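Local structure of undecaprenyl Pyrophosphate Synthase (Helicobacter pylori, 2D2R) at residues G109-E112 / G113-K116; T121-Q124 / L125-D128; L149-A152 / F153-L156; P161-I164 / S165-S169. The protein probably condenses isopentenyl diphosphate with allylic pyrophosphates, working as a magnesium-dependent homodimer, to build the undecaprenyl pyrophosphate chain. One frame throughout, in Å; residues are numbered along the deposited sequence.

Contact 1 (G109-E112 / G113-K116); sequences GDLE and GFSK
The amide of F114 donates to the carbonyl of L111, with F114 N and L111 O 2.9 Å apart, and this is the shorter of two backbone bonds that close the turn. One residue earlier, G113 N reaches D110 O over 3.3 Å, a longer but straighter bond with an N-H...O angle of 160°. Both donors stand well above the plane of the carbonyl they use, and both bonds span three residues, which is the pattern of a 3-10 turn. D110 O has a second donor, the side-chain amide ND2 of N142, so two groups grip this oxygen. The carboxylate of D110 turns back to the chain: OD1 takes a weak bond of 3.4 Å from E112 N. D110 is itself the centre of an inverse gamma turn, closed weakly from L111 N to G109 O. The chain thus turns twice in quick succession on leaving strand 104-108 of the parallel sheet. It then enters helix 116-129 at S115, the N-cap residue, whose OG accepts from L118 N. Apolar packing occupies the other side of the turn. F114 holds CG beside its backbone N (chi1 -72°), which swings the ring back along L111. The ring atom CE2 comes to 3.3 Å from L111 CD2, an obliquely crossed and tight meeting. The neighbouring CD2 of the same ring lies 3.5 Å from L111 CA, while F114 CB sits 3.2 Å from L111 O. Beyond this pair, M84 of helix 80-100 touches F114, and I122 of helix 116-129 touches both L111 and F114.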
loop_
_atom_site.group_PDB
_atom_site.type_symbol
_atom_site.label_atom_id
_atom_site.label_comp_id
_atom_site.label_asym_id
_atom_site.label_seq_id
_atom_site.Cartn_x
_atom_site.Cartn_y
_atom_site.Cartn_z
ATOM N N GLY A 109 8.902 -7.434 -12.109
ATOM C CA GLY A 109 9.484 -6.142 -12.351
ATOM C C GLY A 109 9.487 -5.993 -13.846
ATOM O O GLY A 109 9.023 -6.890 -14.557
ATOM N N ASP A 110 9.989 -4.868 -14.321
ATOM C CA ASP A 110 10.084 -4.590 -15.740
ATOM C C ASP A 110 11.375 -5.222 -16.331
ATOM O O ASP A 110 12.395 -4.531 -16.443
ATOM C CB ASP A 110 10.166 -3.092 -15.921
ATOM C CG ASP A 110 9.993 -2.664 -17.351
ATOM O OD1 ASP A 110 9.974 -3.522 -18.278
ATOM O OD2 ASP A 110 9.890 -1.434 -17.530
ATOM N N LEU A 111 11.304 -6.491 -16.709
ATOM C CA LEU A 111 12.463 -7.202 -17.248
ATOM C C LEU A 111 12.901 -6.735 -18.639
ATOM O O LEU A 111 14.018 -7.018 -19.068
ATOM C CB LEU A 111 12.174 -8.695 -17.262
ATOM C CG LEU A 111 11.527 -9.149 -15.947
ATOM C CD1 LEU A 111 11.529 -10.691 -15.874
ATOM C CD2 LEU A 111 12.278 -8.550 -14.739
ATOM N N GLU A 112 12.007 -6.020 -19.318
ATOM C CA GLU A 112 12.251 -5.476 -20.645
ATOM C C GLU A 112 13.428 -4.504 -20.593
ATOM O O GLU A 112 14.116 -4.276 -21.579
ATOM C CB GLU A 112 10.995 -4.751 -21.130
ATOM C CG GLU A 112 11.049 -4.284 -22.582
ATOM C CD GLU A 112 9.719 -3.730 -23.075
ATOM O OE1 GLU A 112 9.435 -2.528 -22.837
ATOM O OE2 GLU A 112 8.955 -4.512 -23.693
ATOM N N GLY A 113 13.651 -3.922 -19.432
ATOM C CA GLY A 113 14.759 -3.005 -19.316
ATOM C C GLY A 113 16.059 -3.705 -18.956
ATOM O O GLY A 113 16.964 -3.066 -18.417
ATOM N N PHE A 114 16.153 -5.010 -19.233
ATOM C CA PHE A 114 17.373 -5.770 -18.935
ATOM C C PHE A 114 18.219 -6.124 -20.144
ATOM O O PHE A 114 17.737 -6.126 -21.284
ATOM C CB PHE A 114 17.047 -7.068 -18.198
ATOM C CG PHE A 114 16.624 -6.858 -16.778
ATOM C CD1 PHE A 114 17.076 -5.756 -16.065
ATOM C CD2 PHE A 114 15.787 -7.762 -16.145
ATOM C CE1 PHE A 114 16.691 -5.561 -14.744
ATOM C CE2 PHE A 114 15.401 -7.568 -14.821
ATOM C CZ PHE A 114 15.848 -6.475 -14.123
ATOM N N SER A 115 19.491 -6.428 -19.885
ATOM C CA SER A 115 20.399 -6.859 -20.945
ATOM C C SER A 115 19.897 -8.260 -21.300
ATOM O O SER A 115 19.491 -9.026 -20.404
ATOM C CB SER A 115 21.815 -7.000 -20.418
ATOM O OG SER A 115 21.965 -8.256 -19.775
ATOM N N LYS A 116 19.924 -8.593 -22.591
ATOM C CA LYS A 116 19.471 -9.906 -23.067
ATOM C C LYS A 116 20.099 -11.015 -22.239
ATOM O O LYS A 116 19.471 -12.045 -21.977
ATOM C CB LYS A 116 19.845 -10.113 -24.550
ATOM C CG LYS A 116 19.074 -9.227 -25.496
ATOM C CD LYS A 116 17.558 -9.322 -25.191
ATOM C CE LYS A 116 16.712 -8.370 -26.053
ATOM N NZ LYS A 116 17.035 -6.928 -25.833
#

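Contact 2 (T121-Q124 / L125-D128); sequences TILQ and LEND
E126 lays its carboxylate back over the preceding turn of the helix, where I122 and L123 meet it from one side. The methyl I122 CG2 lies almost straight over this flat group at OE2, 4.2 Å away. L123 CD2 approaches the same oxygen much closer to the carboxylate plane, at 3.8 Å from OE2, and L123 CA is 3.7 Å from OE2. The torsions explain the reach: CG stands beside the backbone N (chi1 -79°) and the chain is extended beyond it, so the group runs back along the helix instead of out from it. The other oxygen, OE1, accepts from A107 N of strand 104-108, and this bond ties the helix to the edge strand and anchors one end of the carboxylate. D128 carries the second flat group. Q124 O lies over the face of its carboxylate, 3.3 Å from D128 CG and 3.1 Å from OD1. Q124 O and D128 OD1 are both acceptors, and no bond joins them. D128 N bonds to that same Q124 O at 2.9 Å, and with CG beside the backbone N (chi1 -72°) the carboxylate stays near this carbonyl, while OD2 forms a salt bridge with R95 of helix 80-100 that would offset the crowding of negative charge. Three further bonds, L125 N to T121 O, E126 N to I122 O and N127 N to L123 O, keep the same four-residue spacing. I122 and L125 pack inward on L91 of helix 80-100 and F105 of strand 104-108 respectively. The whole is a regular alpha helix serving as the connecting helix of a beta-alpha-beta unit, between the parallel neighbours 104-108 and 136-140.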
loop_
_atom_site.group_PDB
_atom_site.type_symbol
_atom_site.label_atom_id
_atom_site.label_comp_id
_atom_site.label_asym_id
_atom_site.label_seq_id
_atom_site.Cartn_x
_atom_site.Cartn_y
_atom_site.Cartn_z
ATOM N N THR A 121 19.299 -15.236 -18.333
ATOM C CA THR A 121 19.545 -16.048 -17.164
ATOM C C THR A 121 18.322 -16.053 -16.284
ATOM O O THR A 121 18.003 -17.061 -15.644
ATOM C CB THR A 121 20.708 -15.522 -16.374
ATOM O OG1 THR A 121 21.881 -15.579 -17.200
ATOM C CG2 THR A 121 20.908 -16.333 -15.105
ATOM N N ILE A 122 17.624 -14.922 -16.238
ATOM C CA ILE A 122 16.429 -14.874 -15.415
ATOM C C ILE A 122 15.433 -15.931 -15.903
ATOM O O ILE A 122 15.073 -16.877 -15.179
ATOM C CB ILE A 122 15.818 -13.465 -15.458
ATOM C CG1 ILE A 122 16.667 -12.534 -14.577
ATOM C CG2 ILE A 122 14.340 -13.513 -15.051
ATOM C CD1 ILE A 122 16.281 -11.037 -14.691
ATOM N N LEU A 123 15.020 -15.790 -17.153
ATOM C CA LEU A 123 14.071 -16.727 -17.731
ATOM C C LEU A 123 14.511 -18.181 -17.538
ATOM O O LEU A 123 13.689 -19.062 -17.300
ATOM C CB LEU A 123 13.880 -16.438 -19.224
ATOM C CG LEU A 123 13.390 -15.050 -19.688
ATOM C CD1 LEU A 123 13.176 -15.088 -21.186
ATOM C CD2 LEU A 123 12.094 -14.667 -19.016
ATOM N N GLN A 124 15.805 -18.442 -17.615
ATOM C CA GLN A 124 16.252 -19.814 -17.452
ATOM C C GLN A 124 16.170 -20.350 -16.053
ATOM O O GLN A 124 15.842 -21.521 -15.861
ATOM C CB GLN A 124 17.670 -19.980 -17.991
ATOM C CG GLN A 124 17.719 -19.907 -19.515
ATOM C CD GLN A 124 18.205 -21.195 -20.127
ATOM O OE1 GLN A 124 19.331 -21.642 -19.860
ATOM N NE2 GLN A 124 17.364 -21.804 -20.948
ATOM N N LEU A 125 16.461 -19.523 -15.056
ATOM C CA LEU A 125 16.378 -20.041 -13.695
ATOM C C LEU A 125 14.908 -20.336 -13.424
ATOM O O LEU A 125 14.586 -21.242 -12.667
ATOM C CB LEU A 125 16.925 -19.037 -12.681
ATOM C CG LEU A 125 17.090 -19.498 -11.236
ATOM C CD1 LEU A 125 18.004 -20.702 -11.174
ATOM C CD2 LEU A 125 17.688 -18.364 -10.407
ATOM N N GLU A 126 14.030 -19.572 -14.073
ATOM C CA GLU A 126 12.585 -19.757 -13.929
ATOM C C GLU A 126 12.187 -21.106 -14.515
ATOM O O GLU A 126 11.574 -21.926 -13.836
ATOM C CB GLU A 126 11.828 -18.618 -14.614
ATOM C CG GLU A 126 11.802 -17.327 -13.769
ATOM C CD GLU A 126 11.045 -16.190 -14.433
ATOM O OE1 GLU A 126 10.417 -15.380 -13.698
ATOM O OE2 GLU A 126 11.085 -16.097 -15.691
ATOM N N ASN A 127 12.563 -21.330 -15.769
ATOM C CA ASN A 127 12.292 -22.595 -16.456
ATOM C C ASN A 127 12.747 -23.744 -15.565
ATOM O O ASN A 127 11.960 -24.620 -15.193
ATOM C CB ASN A 127 13.077 -22.669 -17.782
ATOM C CG ASN A 127 12.227 -22.308 -19.013
ATOM O OD1 ASN A 127 11.990 -21.136 -19.311
ATOM N ND2 ASN A 127 11.768 -23.329 -19.729
ATOM N N ASP A 128 14.024 -23.714 -15.205
ATOM C CA ASP A 128 14.645 -24.751 -14.400
ATOM C C ASP A 128 14.048 -25.083 -13.050
ATOM O O ASP A 128 14.192 -26.209 -12.557
ATOM C CB ASP A 128 16.113 -24.399 -14.204
ATOM C CG ASP A 128 16.930 -24.583 -15.475
ATOM O OD1 ASP A 128 16.375 -24.442 -16.593
ATOM O OD2 ASP A 128 18.142 -24.858 -15.345
#

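Contact 3 (L149-A152 / F153-L156); sequences LSRA and FKSL
L149 to A152 offer four successive carbonyls to the amides of F153 to L156, and the spacing of four residues, with phi and psi near -65° and -40° throughout, marks an unbroken alpha helix. The bonds are even: F153 N to L149 O is 2.9 Å and K154 N to S150 O is 3.1 Å, and S155 to R151 and L156 to A152 fall in the same range. Side-chain carbons of the next turn also crowd these carbonyls, S155 CB lying 3.1 Å from A152 O, while L156 CG comes within 3.7 Å of the same oxygen. F153 points its CG anti to the backbone N (chi1 167°), which carries the ring outward from the helix; CB stays 3.5 Å from S150 O, and that oxygen lies at the ring's edge, near its plane. On the polar side R151 and K154 run across each other at a slant, K154 NZ reaching R151 CG at 4.0 Å. Their charged ends stay apart, with R151 NE and K154 NZ separated by 6.2 Å, a distance that should moderate the repulsion between like charges. The guanidinium of R151 turns to D179 instead, with a salt bridge from NH2 to its OD1, and S155 OG is bonded to R177 NH1, so this side of helix 145-158 is tied to the 177-179 loop. L149 and A152 pack on L178 of that loop. The ring of F153 is buried across the dimer: it meets F153 of the second subunit edge-to-face, a T-shaped stack, and L156 of that subunit packs against it. The helix is therefore a dimer-interface helix of this homodimeric synthase.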
loop_
_atom_site.group_PDB
_atom_site.type_symbol
_atom_site.label_atom_id
_atom_site.label_comp_id
_atom_site.label_asym_id
_atom_site.label_seq_id
_atom_site.Cartn_x
_atom_site.Cartn_y
_atom_site.Cartn_z
ATOM N N LEU A 149 1.309 -2.133 -12.576
ATOM C CA LEU A 149 -0.087 -1.938 -12.924
ATOM C C LEU A 149 -0.238 -1.348 -14.317
ATOM O O LEU A 149 -1.199 -1.675 -15.056
ATOM C CB LEU A 149 -0.780 -1.057 -11.867
ATOM C CG LEU A 149 -1.083 -1.882 -10.598
ATOM C CD1 LEU A 149 -1.236 -0.956 -9.343
ATOM C CD2 LEU A 149 -2.390 -2.720 -10.845
ATOM N N SER A 150 0.695 -0.468 -14.691
ATOM C CA SER A 150 0.669 0.144 -16.009
ATOM C C SER A 150 0.863 -0.927 -17.058
ATOM O O SER A 150 0.248 -0.877 -18.095
ATOM C CB SER A 150 1.819 1.149 -16.160
ATOM O OG SER A 150 1.593 2.246 -15.300
ATOM N N ARG A 151 1.776 -1.863 -16.805
ATOM C CA ARG A 151 2.036 -2.931 -17.772
ATOM C C ARG A 151 0.849 -3.885 -17.802
ATOM O O ARG A 151 0.524 -4.445 -18.858
ATOM C CB ARG A 151 3.340 -3.668 -17.422
ATOM C CG ARG A 151 4.571 -2.801 -17.697
ATOM C CD ARG A 151 5.917 -3.582 -17.465
ATOM N NE ARG A 151 6.267 -3.768 -16.047
ATOM C CZ ARG A 151 6.107 -4.902 -15.358
ATOM N NH1 ARG A 151 5.604 -5.959 -15.951
ATOM N NH2 ARG A 151 6.425 -4.984 -14.055
ATOM N N ALA A 152 0.164 -4.038 -16.667
ATOM C CA ALA A 152 -1.002 -4.925 -16.635
ATOM C C ALA A 152 -2.061 -4.314 -17.532
ATOM O O ALA A 152 -2.752 -5.024 -18.275
ATOM C CB ALA A 152 -1.518 -5.051 -15.221
ATOM N N PHE A 153 -2.170 -2.990 -17.487
ATOM C CA PHE A 153 -3.184 -2.290 -18.287
ATOM C C PHE A 153 -2.901 -2.402 -19.778
ATOM O O PHE A 153 -3.822 -2.549 -20.601
ATOM C CB PHE A 153 -3.256 -0.802 -17.947
ATOM C CG PHE A 153 -4.060 -0.011 -18.947
ATOM C CD1 PHE A 153 -5.466 0.059 -18.852
ATOM C CD2 PHE A 153 -3.429 0.627 -20.011
ATOM C CE1 PHE A 153 -6.231 0.769 -19.824
ATOM C CE2 PHE A 153 -4.169 1.337 -20.986
ATOM C CZ PHE A 153 -5.582 1.414 -20.901
ATOM N N LYS A 154 -1.619 -2.258 -20.104
ATOM C CA LYS A 154 -1.142 -2.332 -21.491
ATOM C C LYS A 154 -1.416 -3.741 -21.984
ATOM O O LYS A 154 -1.716 -3.958 -23.172
ATOM C CB LYS A 154 0.356 -2.014 -21.536
ATOM C CG LYS A 154 0.990 -2.002 -22.933
ATOM C CD LYS A 154 2.408 -1.336 -22.898
ATOM C CE LYS A 154 3.318 -2.017 -21.886
ATOM N NZ LYS A 154 4.429 -1.112 -21.323
ATOM N N SER A 155 -1.288 -4.696 -21.072
ATOM C CA SER A 155 -1.561 -6.085 -21.385
ATOM C C SER A 155 -3.050 -6.236 -21.758
ATOM O O SER A 155 -3.374 -6.900 -22.756
ATOM C CB SER A 155 -1.226 -6.988 -20.191
ATOM O OG SER A 155 -1.690 -8.325 -20.384
ATOM N N LEU A 156 -3.949 -5.596 -20.997
ATOM C CA LEU A 156 -5.393 -5.732 -21.267
ATOM C C LEU A 156 -5.818 -5.007 -22.524
ATOM O O LEU A 156 -6.735 -5.451 -23.192
ATOM C CB LEU A 156 -6.259 -5.214 -20.098
ATOM C CG LEU A 156 -6.233 -6.106 -18.850
ATOM C CD1 LEU A 156 -6.580 -5.281 -17.577
ATOM C CD2 LEU A 156 -7.174 -7.237 -19.036
#

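Contact 4 (P161-I164 / S165-S169); sequences PSNI and SLLES
L167 folds back over P161, N163 and I164, CD2 facing N163 while CD1 also reaches P161 and I164; these three belong to a type I beta turn (P161 to I164) that runs straight into a short 3-10 turn. The first turn is closed by I164 N to P161 O at 2.9 Å. The 3-10 turn follows with L166 N to N163 O at 2.7 Å, and with a longer bond from L167 N to I164 O at 3.2 Å whose donor stands 65° out of the carbonyl plane. Against this frame the side chains take distinct attitudes. N163 and L167 cross at about a right angle: methyl CD2 sits over the face of the N163 amide, 3.9 Å from both OD1 and ND2. N163 CG occupies the crowded position between backbone N and carbonyl carbon (chi1 62°), which stands the amide up beside the leucine. L166 approaches the base of the same side chain, CD2 lying 4.1 Å from N163 CB. L167 and P161 meet at a slant, L167 CD1 lying 3.9 Å from P161 CG. The loop joins helix 145-158 to helix 171-175 far from the chain's centre, and E173 of the latter helix touches both P161 and L167. Towards the dimer partner, I164 packs on L157 of the second subunit, while E168 OE1 and K154 NZ of that subunit form a long, weak ion pair. I164 CG1 is anti to its backbone nitrogen, with the chain turned at chi2 62°, and this brings the tip of I164 across L167 at about a right angle, CD1 to CD1 at 4.1 Å.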
loop_
_atom_site.group_PDB
_atom_site.type_symbol
_atom_site.label_atom_id
_atom_site.label_comp_id
_atom_site.label_asym_id
_atom_site.label_seq_id
_atom_site.Cartn_x
_atom_site.Cartn_y
_atom_site.Cartn_z
ATOM N N PRO A 161 -9.482 -9.724 -22.730
ATOM C CA PRO A 161 -10.078 -11.046 -22.497
ATOM C C PRO A 161 -11.121 -11.117 -23.598
ATOM O O PRO A 161 -11.687 -10.097 -23.971
ATOM C CB PRO A 161 -10.683 -10.901 -21.108
ATOM C CG PRO A 161 -11.135 -9.526 -21.113
ATOM C CD PRO A 161 -9.920 -8.781 -21.686
ATOM N N SER A 162 -11.380 -12.291 -24.138
ATOM C CA SER A 162 -12.311 -12.320 -25.257
ATOM C C SER A 162 -13.664 -11.752 -24.955
ATOM O O SER A 162 -14.289 -11.157 -25.841
ATOM C CB SER A 162 -12.493 -13.714 -25.807
ATOM O OG SER A 162 -13.397 -13.615 -26.892
ATOM N N ASN A 163 -14.130 -11.955 -23.720
ATOM C CA ASN A 163 -15.458 -11.431 -23.299
ATOM C C ASN A 163 -15.411 -10.042 -22.668
ATOM O O ASN A 163 -16.355 -9.626 -21.918
ATOM C CB ASN A 163 -16.159 -12.358 -22.303
ATOM C CG ASN A 163 -15.407 -12.540 -20.980
ATOM O OD1 ASN A 163 -14.246 -12.036 -20.767
ATOM N ND2 ASN A 163 -16.002 -13.328 -20.109
ATOM N N ILE A 164 -14.328 -9.317 -22.945
ATOM C CA ILE A 164 -14.198 -8.013 -22.344
ATOM C C ILE A 164 -15.464 -7.191 -22.440
ATOM O O ILE A 164 -15.738 -6.358 -21.585
ATOM C CB ILE A 164 -13.064 -7.189 -22.987
ATOM C CG1 ILE A 164 -13.014 -5.796 -22.359
ATOM C CG2 ILE A 164 -13.297 -7.056 -24.453
ATOM C CD1 ILE A 164 -12.713 -5.814 -20.858
ATOM N N SER A 165 -16.245 -7.438 -23.479
ATOM C CA SER A 165 -17.467 -6.694 -23.726
ATOM C C SER A 165 -18.557 -6.867 -22.663
ATOM O O SER A 165 -19.400 -6.000 -22.456
ATOM C CB SER A 165 -18.039 -7.196 -25.058
ATOM O OG SER A 165 -18.732 -6.162 -25.712
ATOM N N LEU A 166 -18.572 -8.051 -22.078
ATOM C CA LEU A 166 -19.575 -8.452 -21.074
ATOM C C LEU A 166 -19.087 -8.179 -19.649
ATOM O O LEU A 166 -19.711 -8.620 -18.669
ATOM C CB LEU A 166 -19.836 -9.972 -21.210
ATOM C CG LEU A 166 -20.728 -10.561 -22.321
ATOM C CD1 LEU A 166 -20.781 -9.645 -23.505
ATOM C CD2 LEU A 166 -20.209 -11.972 -22.689
ATOM N N LEU A 167 -17.982 -7.459 -19.520
ATOM C CA LEU A 167 -17.453 -7.219 -18.206
ATOM C C LEU A 167 -17.699 -5.806 -17.680
ATOM O O LEU A 167 -17.883 -4.874 -18.442
ATOM C CB LEU A 167 -15.944 -7.493 -18.229
ATOM C CG LEU A 167 -15.373 -8.854 -18.683
ATOM C CD1 LEU A 167 -13.898 -8.859 -18.430
ATOM C CD2 LEU A 167 -16.021 -10.036 -17.931
ATOM N N GLU A 168 -17.700 -5.648 -16.373
ATOM C CA GLU A 168 -17.829 -4.317 -15.851
ATOM C C GLU A 168 -16.678 -4.188 -14.839
ATOM O O GLU A 168 -15.793 -3.399 -15.027
ATOM C CB GLU A 168 -19.197 -4.093 -15.223
ATOM C CG GLU A 168 -19.339 -2.715 -14.619
ATOM C CD GLU A 168 -19.150 -1.650 -15.659
ATOM O OE1 GLU A 168 -19.704 -1.793 -16.792
ATOM O OE2 GLU A 168 -18.448 -0.674 -15.337
ATOM N N SER A 169 -16.683 -4.979 -13.784
ATOM C CA SER A 169 -15.570 -4.931 -12.822
ATOM C C SER A 169 -14.391 -5.686 -13.463
ATOM O O SER A 169 -14.588 -6.796 -14.004
ATOM C CB SER A 169 -16.015 -5.601 -11.503
ATOM O OG SER A 169 -14.933 -5.823 -10.606
#

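Overall arrangement
Contact 3 is the buried one, contact 2 is partly buried, and contacts 1 and 4 lie at the surface; contact 4 sits farthest out, its centre about 31 Å from that of the chain. Contacts 2 and 3 are stretches of regular helix with four-residue bonds, whereas contacts 1 and 4 are loop turns built on three-residue bonds. Contact 1 leads into the helix of contact 2 and meets it where F114 CE2 packs 3.6 Å from I122 CD1. It also touches contact 3 through R151, while contacts 3 and 4 meet at L156 and P161. Of the four, only these last two touch the second subunit: contact 3 mainly through F153 and L156, contact 4 through I164 and a weak ion pair from E168.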